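Long-range contact in putative transcriptional regulator (TetR/AcrR family) (Acinetobacter sp., PDB 3KNW), which probably binds DNA through a helix-turn-helix motif and regulates transcription, as other TetR/AcrR-family proteins do: residues Val168-Ala177 / Pro188-Met199. Numbering follows the deposited sequence.
Sequences VIYQMYLGAA and PLFQALESTKMM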
ATOM      1  N   VAL A 168      -7.335 -12.107   0.414  1.00 10.88           N
ATOM      2  CA  VAL A 168      -6.221 -12.323   1.207  1.00 11.44           C
ATOM      3  C   VAL A 168      -4.952 -12.232   0.372  1.00 10.86           C
ATOM      4  O   VAL A 168      -4.015 -11.477   0.680  1.00  9.21           O
ATOM      5  CB  VAL A 168      -6.254 -13.697   1.800  1.00 12.65           C
ATOM      6  CG1 VAL A 168      -4.846 -13.961   2.394  1.00 14.12           C
ATOM      7  CG2 VAL A 168      -7.363 -13.768   2.816  1.00 11.27           C
ATOM      8  N   ILE A 169      -4.925 -12.999  -0.700  1.00 10.45           N
ATOM      9  CA  ILE A 169      -3.743 -13.004  -1.539  1.00 11.05           C
ATOM     10  C   ILE A 169      -3.476 -11.593  -2.096  1.00 10.87           C
ATOM     11  O   ILE A 169      -2.342 -11.037  -1.945  1.00 11.38           O
ATOM     12  CB  ILE A 169      -3.866 -14.017  -2.658  1.00 11.20           C
ATOM     13  CG1 ILE A 169      -3.783 -15.412  -2.105  1.00 12.84           C
ATOM     14  CG2 ILE A 169      -2.788 -13.827  -3.686  1.00 12.57           C
ATOM     15  CD1 ILE A 169      -4.136 -16.448  -3.144  1.00 14.78           C
ATOM     16  N   TYR A 170      -4.510 -10.969  -2.649  1.00  9.69           N
ATOM     17  CA  TYR A 170      -4.280  -9.665  -3.231  1.00 10.90           C
ATOM     18  C   TYR A 170      -3.880  -8.594  -2.175  1.00 10.10           C
ATOM     19  O   TYR A 170      -3.031  -7.755  -2.428  1.00 10.17           O
ATOM     20  CB  TYR A 170      -5.459  -9.225  -4.078  1.00 10.45           C
ATOM     21  CG  TYR A 170      -5.179  -7.982  -4.866  1.00 13.50           C
ATOM     22  CD1 TYR A 170      -4.550  -8.035  -6.090  1.00 15.43           C
ATOM     23  CD2 TYR A 170      -5.571  -6.752  -4.409  1.00 17.21           C
ATOM     24  CE1 TYR A 170      -4.319  -6.873  -6.848  1.00 15.34           C
ATOM     25  CE2 TYR A 170      -5.335  -5.591  -5.167  1.00 18.95           C
ATOM     26  CZ  TYR A 170      -4.740  -5.674  -6.389  1.00 15.54           C
ATOM     27  OH  TYR A 170      -4.501  -4.529  -7.113  1.00 19.84           O
ATOM     28  N   GLN A 171      -4.446  -8.669  -0.991  1.00  9.88           N
ATOM     29  CA  GLN A 171      -4.105  -7.725   0.045  1.00  9.77           C
ATOM     30  C   GLN A 171      -2.677  -7.909   0.487  1.00  9.80           C
ATOM     31  O   GLN A 171      -1.987  -6.939   0.620  1.00 11.30           O
ATOM     32  CB  GLN A 171      -5.015  -7.888   1.235  1.00  9.66           C
ATOM     33  CG  GLN A 171      -6.357  -7.230   1.016  1.00  9.42           C
ATOM     34  CD  GLN A 171      -7.363  -7.548   2.079  1.00  7.41           C
ATOM     35  OE1 GLN A 171      -8.531  -7.300   1.917  1.00  7.29           O
ATOM     36  NE2 GLN A 171      -6.914  -8.094   3.158  1.00  9.04           N
HETATM   37  N   MSE A 172      -2.235  -9.143   0.694  1.00  9.59           N
HETATM   38  CA  MSE A 172      -0.863  -9.455   1.105  1.00  8.30           C
HETATM   39  C   MSE A 172       0.126  -9.051   0.093  1.00  9.63           C
HETATM   40  O   MSE A 172       1.173  -8.514   0.454  1.00 10.35           O
HETATM   41  CB  MSE A 172      -0.700 -10.930   1.409  1.00  8.38           C
HETATM   42  CG  MSE A 172       0.752 -11.406   1.698  1.00  8.76           C
HETATM   43 SE   MSE A 172       0.665 -13.318   2.049  0.70  3.64          SE
HETATM   44  CE  MSE A 172       0.571 -13.970   0.282  1.00  6.72           C
ATOM     45  N   TYR A 173      -0.183  -9.194  -1.201  1.00  9.89           N
ATOM     46  CA  TYR A 173       0.785  -8.713  -2.201  1.00  8.02           C
ATOM     47  C   TYR A 173       0.906  -7.221  -2.259  1.00  8.15           C
ATOM     48  O   TYR A 173       2.010  -6.708  -2.344  1.00  8.18           O
ATOM     49  CB  TYR A 173       0.530  -9.295  -3.586  1.00  8.57           C
ATOM     50  CG  TYR A 173       1.121 -10.676  -3.691  1.00  8.62           C
ATOM     51  CD1 TYR A 173       0.553 -11.769  -3.016  1.00  9.68           C
ATOM     52  CD2 TYR A 173       2.266 -10.911  -4.423  1.00 11.70           C
ATOM     53  CE1 TYR A 173       1.063 -13.048  -3.131  1.00  7.03           C
ATOM     54  CE2 TYR A 173       2.784 -12.225  -4.522  1.00 10.51           C
ATOM     55  CZ  TYR A 173       2.191 -13.259  -3.855  1.00  8.96           C
ATOM     56  OH  TYR A 173       2.743 -14.531  -3.948  1.00 13.65           O
ATOM     57  N   LEU A 174      -0.193  -6.474  -2.169  1.00  8.71           N
ATOM     58  CA  LEU A 174      -0.095  -5.013  -2.108  1.00  7.38           C
ATOM     59  C   LEU A 174       0.716  -4.543  -0.903  1.00  6.43           C
ATOM     60  O   LEU A 174       1.516  -3.628  -0.995  1.00  5.55           O
ATOM     61  CB  LEU A 174      -1.447  -4.414  -1.995  1.00  9.27           C
ATOM     62  CG  LEU A 174      -2.316  -4.438  -3.243  1.00 11.90           C
ATOM     63  CD1 LEU A 174      -3.715  -4.009  -2.843  1.00 14.43           C
ATOM     64  CD2 LEU A 174      -1.772  -3.566  -4.304  1.00  6.93           C
ATOM     65  N   GLY A 175       0.564  -5.207   0.227  1.00  4.88           N
ATOM     66  CA  GLY A 175       1.286  -4.761   1.391  1.00  4.89           C
ATOM     67  C   GLY A 175       2.780  -5.118   1.346  1.00  5.71           C
ATOM     68  O   GLY A 175       3.615  -4.318   1.816  1.00  5.50           O
ATOM     69  N   ALA A 176       3.085  -6.338   0.868  1.00  4.64           N
ATOM     70  CA  ALA A 176       4.416  -6.717   0.472  1.00  6.24           C
ATOM     71  C   ALA A 176       5.025  -5.722  -0.610  1.00  6.54           C
ATOM     72  O   ALA A 176       6.177  -5.328  -0.514  1.00  6.43           O
ATOM     73  CB  ALA A 176       4.411  -8.186  -0.080  1.00  5.78           C
ATOM     74  N   ALA A 177       4.272  -5.324  -1.625  1.00  7.27           N
ATOM     75  CA  ALA A 177       4.816  -4.310  -2.639  1.00  7.41           C
ATOM     76  C   ALA A 177       5.135  -2.979  -1.945  1.00  9.06           C
ATOM     77  O   ALA A 177       6.179  -2.417  -2.156  1.00  9.97           O
ATOM     78  CB  ALA A 177       3.871  -4.068  -3.756  1.00  4.28           C
ATOM     79  N   PRO A 188      10.164  -8.696   1.045  1.00  7.65           N
ATOM     80  CA  PRO A 188       8.746  -8.976   1.465  1.00  6.44           C
ATOM     81  C   PRO A 188       7.889  -9.683   0.437  1.00  6.07           C
ATOM     82  O   PRO A 188       7.023 -10.484   0.806  1.00  7.41           O
ATOM     83  CB  PRO A 188       8.209  -7.580   1.785  1.00  5.89           C
ATOM     84  CG  PRO A 188       9.384  -6.802   2.206  1.00  4.54           C
ATOM     85  CD  PRO A 188      10.581  -7.324   1.406  1.00  7.56           C
ATOM     86  N   LEU A 189       8.132  -9.390  -0.835  1.00  6.15           N
ATOM     87  CA  LEU A 189       7.415  -9.980  -1.987  1.00  6.34           C
ATOM     88  C   LEU A 189       7.876 -11.397  -2.207  1.00  7.61           C
ATOM     89  O   LEU A 189       7.072 -12.268  -2.441  1.00  9.71           O
ATOM     90  CB  LEU A 189       7.672  -9.206  -3.297  1.00  5.64           C
ATOM     91  CG  LEU A 189       6.826  -7.970  -3.495  1.00  4.45           C
ATOM     92  CD1 LEU A 189       7.369  -6.922  -4.490  1.00  4.05           C
ATOM     93  CD2 LEU A 189       5.416  -8.390  -3.894  1.00  4.28           C
ATOM     94  N   PHE A 190       9.170 -11.645  -2.046  1.00  7.13           N
ATOM     95  CA  PHE A 190       9.651 -12.999  -2.027  1.00  6.40           C
ATOM     96  C   PHE A 190       8.998 -13.851  -0.960  1.00  7.04           C
ATOM     97  O   PHE A 190       8.720 -15.050  -1.197  1.00  6.32           O
ATOM     98  CB  PHE A 190      11.176 -13.062  -1.880  1.00  5.98           C
ATOM     99  CG  PHE A 190      11.952 -12.256  -2.938  1.00  4.34           C
ATOM    100  CD1 PHE A 190      11.470 -12.095  -4.224  1.00  2.12           C
ATOM    101  CD2 PHE A 190      13.199 -11.729  -2.632  1.00  2.00           C
ATOM    102  CE1 PHE A 190      12.173 -11.398  -5.153  1.00  3.67           C
ATOM    103  CE2 PHE A 190      13.916 -11.008  -3.558  1.00  3.15           C
ATOM    104  CZ  PHE A 190      13.432 -10.843  -4.823  1.00  3.70           C
ATOM    105  N   GLN A 191       8.754 -13.288   0.217  1.00  8.92           N
ATOM    106  CA  GLN A 191       8.140 -14.110   1.284  1.00 10.12           C
ATOM    107  C   GLN A 191       6.652 -14.365   0.914  1.00  9.79           C
ATOM    108  O   GLN A 191       6.213 -15.497   0.981  1.00  9.77           O
ATOM    109  CB  GLN A 191       8.301 -13.472   2.671  1.00 11.73           C
ATOM    110  CG  GLN A 191       7.662 -14.276   3.867  1.00 15.27           C
ATOM    111  CD  GLN A 191       7.996 -15.782   3.835  1.00 17.55           C
ATOM    112  OE1 GLN A 191       9.179 -16.199   3.882  1.00 18.32           O
ATOM    113  NE2 GLN A 191       6.954 -16.598   3.703  1.00 17.66           N
ATOM    114  N   ALA A 192       5.917 -13.343   0.462  1.00  9.51           N
ATOM    115  CA  ALA A 192       4.548 -13.495  -0.041  1.00  9.61           C
ATOM    116  C   ALA A 192       4.419 -14.682  -1.018  1.00 11.45           C
ATOM    117  O   ALA A 192       3.456 -15.460  -0.949  1.00 10.28           O
ATOM    118  CB  ALA A 192       4.128 -12.224  -0.804  1.00  9.53           C
ATOM    119  N   LEU A 193       5.371 -14.762  -1.958  1.00 12.16           N
ATOM    120  CA  LEU A 193       5.463 -15.906  -2.875  1.00 13.84           C
ATOM    121  C   LEU A 193       5.504 -17.231  -2.142  1.00 13.27           C
ATOM    122  O   LEU A 193       4.754 -18.137  -2.433  1.00 12.85           O
ATOM    123  CB  LEU A 193       6.681 -15.793  -3.814  1.00 14.01           C
ATOM    124  CG  LEU A 193       6.440 -14.929  -5.072  1.00 16.16           C
ATOM    125  CD1 LEU A 193       7.739 -14.704  -5.876  1.00 15.74           C
ATOM    126  CD2 LEU A 193       5.344 -15.568  -5.984  1.00 14.40           C
ATOM    127  N   GLU A 194       6.369 -17.323  -1.155  1.00 13.88           N
ATOM    128  CA  GLU A 194       6.561 -18.597  -0.456  1.00 13.93           C
ATOM    129  C   GLU A 194       5.312 -18.887   0.370  1.00 12.77           C
ATOM    130  O   GLU A 194       4.842 -19.990   0.421  1.00 13.05           O
ATOM    131  CB  GLU A 194       7.875 -18.601   0.366  1.00 13.25           C
ATOM    132  CG  GLU A 194       8.335 -20.007   0.782  1.00 17.94           C
ATOM    133  CD  GLU A 194       8.578 -20.993  -0.408  1.00 22.71           C
ATOM    134  OE1 GLU A 194       8.492 -22.241  -0.197  1.00 23.05           O
ATOM    135  OE2 GLU A 194       8.874 -20.512  -1.542  1.00 24.97           O
ATOM    136  N   SER A 195       4.722 -17.850   0.937  1.00 12.80           N
ATOM    137  CA  SER A 195       3.490 -17.970   1.670  1.00 12.41           C
ATOM    138  C   SER A 195       2.237 -18.331   0.862  1.00 12.51           C
ATOM    139  O   SER A 195       1.406 -19.089   1.358  1.00 10.68           O
ATOM    140  CB  SER A 195       3.275 -16.688   2.471  1.00 13.03           C
ATOM    141  OG  SER A 195       3.966 -16.860   3.704  1.00 13.70           O
ATOM    142  N   THR A 196       2.102 -17.800  -0.349  1.00 13.40           N
ATOM    143  CA  THR A 196       1.001 -18.147  -1.210  1.00 16.05           C
ATOM    144  C   THR A 196       0.925 -19.693  -1.468  1.00 19.01           C
ATOM    145  O   THR A 196      -0.164 -20.233  -1.724  1.00 19.10           O
ATOM    146  CB  THR A 196       1.100 -17.420  -2.581  1.00 17.08           C
ATOM    147  OG1 THR A 196       1.243 -16.007  -2.382  1.00 15.17           O
ATOM    148  CG2 THR A 196      -0.150 -17.704  -3.454  1.00 16.01           C
ATOM    149  N   LYS A 197       2.062 -20.401  -1.348  1.00 20.74           N
ATOM    150  CA  LYS A 197       2.077 -21.839  -1.538  1.00 22.14           C
ATOM    151  C   LYS A 197       1.449 -22.595  -0.354  1.00 23.25           C
ATOM    152  O   LYS A 197       0.588 -23.437  -0.570  1.00 24.89           O
ATOM    153  CB  LYS A 197       3.498 -22.355  -1.818  1.00 22.42           C
ATOM    154  CG  LYS A 197       4.115 -21.861  -3.147  1.00 24.00           C
ATOM    155  CD  LYS A 197       5.337 -22.737  -3.512  1.00 25.99           C
ATOM    156  CE  LYS A 197       6.422 -21.966  -4.237  1.00 26.74           C
ATOM    157  NZ  LYS A 197       7.757 -22.721  -4.264  1.00 26.24           N
HETATM  158  N   MSE A 198       1.880 -22.345   0.875  1.00 23.21           N
HETATM  159  CA  MSE A 198       1.114 -22.807   2.045  1.00 23.55           C
HETATM  160  C   MSE A 198      -0.400 -22.586   1.873  1.00 22.99           C
HETATM  161  O   MSE A 198      -1.201 -23.491   2.026  1.00 23.49           O
HETATM  162  CB  MSE A 198       1.548 -22.056   3.331  1.00 24.49           C
HETATM  163  CG  MSE A 198       3.073 -21.807   3.497  1.00 26.77           C
HETATM  164 SE   MSE A 198       3.702 -21.459   5.363  0.70 30.44          SE
HETATM  165  CE  MSE A 198       5.334 -22.554   5.334  1.00 28.54           C
HETATM  166  N   MSE A 199      -0.799 -21.371   1.544  1.00 22.89           N
HETATM  167  CA  MSE A 199      -2.213 -21.054   1.485  1.00 23.11           C
HETATM  168  C   MSE A 199      -2.968 -21.871   0.412  1.00 23.24           C
HETATM  169  O   MSE A 199      -4.110 -22.203   0.606  1.00 23.17           O
HETATM  170  CB  MSE A 199      -2.401 -19.564   1.218  1.00 23.49           C
HETATM  171  CG  MSE A 199      -1.845 -18.701   2.316  1.00 23.83           C
HETATM  172 SE   MSE A 199      -2.146 -16.841   2.015  0.70 21.73          SE
HETATM  173  CE  MSE A 199      -1.415 -16.263   3.674  1.00 18.46           C
TER
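Tyr173 reaches across from its helix as a knob among Leu189, Ala192, Leu193 and Thr196. Tyr173 OH donates a 2.6 Å hydrogen bond to Thr196 OG1, which sits at the ring's edge, near its plane. Thr196 OG1 in turn donates to Ala192 O at 2.7 Å, from above the carbonyl plane, while Thr196 N reaches the same oxygen from the opposite face, so two successive hydrogen bonds tie the phenol to the backbone of helix 187-200. Over one face of the Tyr173 ring, Ala192 CB makes a CH-pi contact, 3.9 Å from the centroid. The two helices run antiparallel (160°), their axes 8.5 Å apart; in TetR-family dimers the last two helices of each subunit commonly form a four-helix bundle, and here Met172, Ala176 and Ser195 also pack on the second subunit. Met172, a selenomethionine like Met199, fills the neighbouring hole between Ala192, Ser195, Thr196 and Met199: with CG anti to the backbone N (chi1 173°) the chain extends toward the other helix, and a bend at chi3 (80°) turns Met172 CE to Thr196 OG1, 3.4 Å away. Met172 SE lies 4.0 Å from Met199 CE. Where the backbones come closest, Ala176 CB rests 3.9 Å from Leu189 CD2 and packs on Pro188.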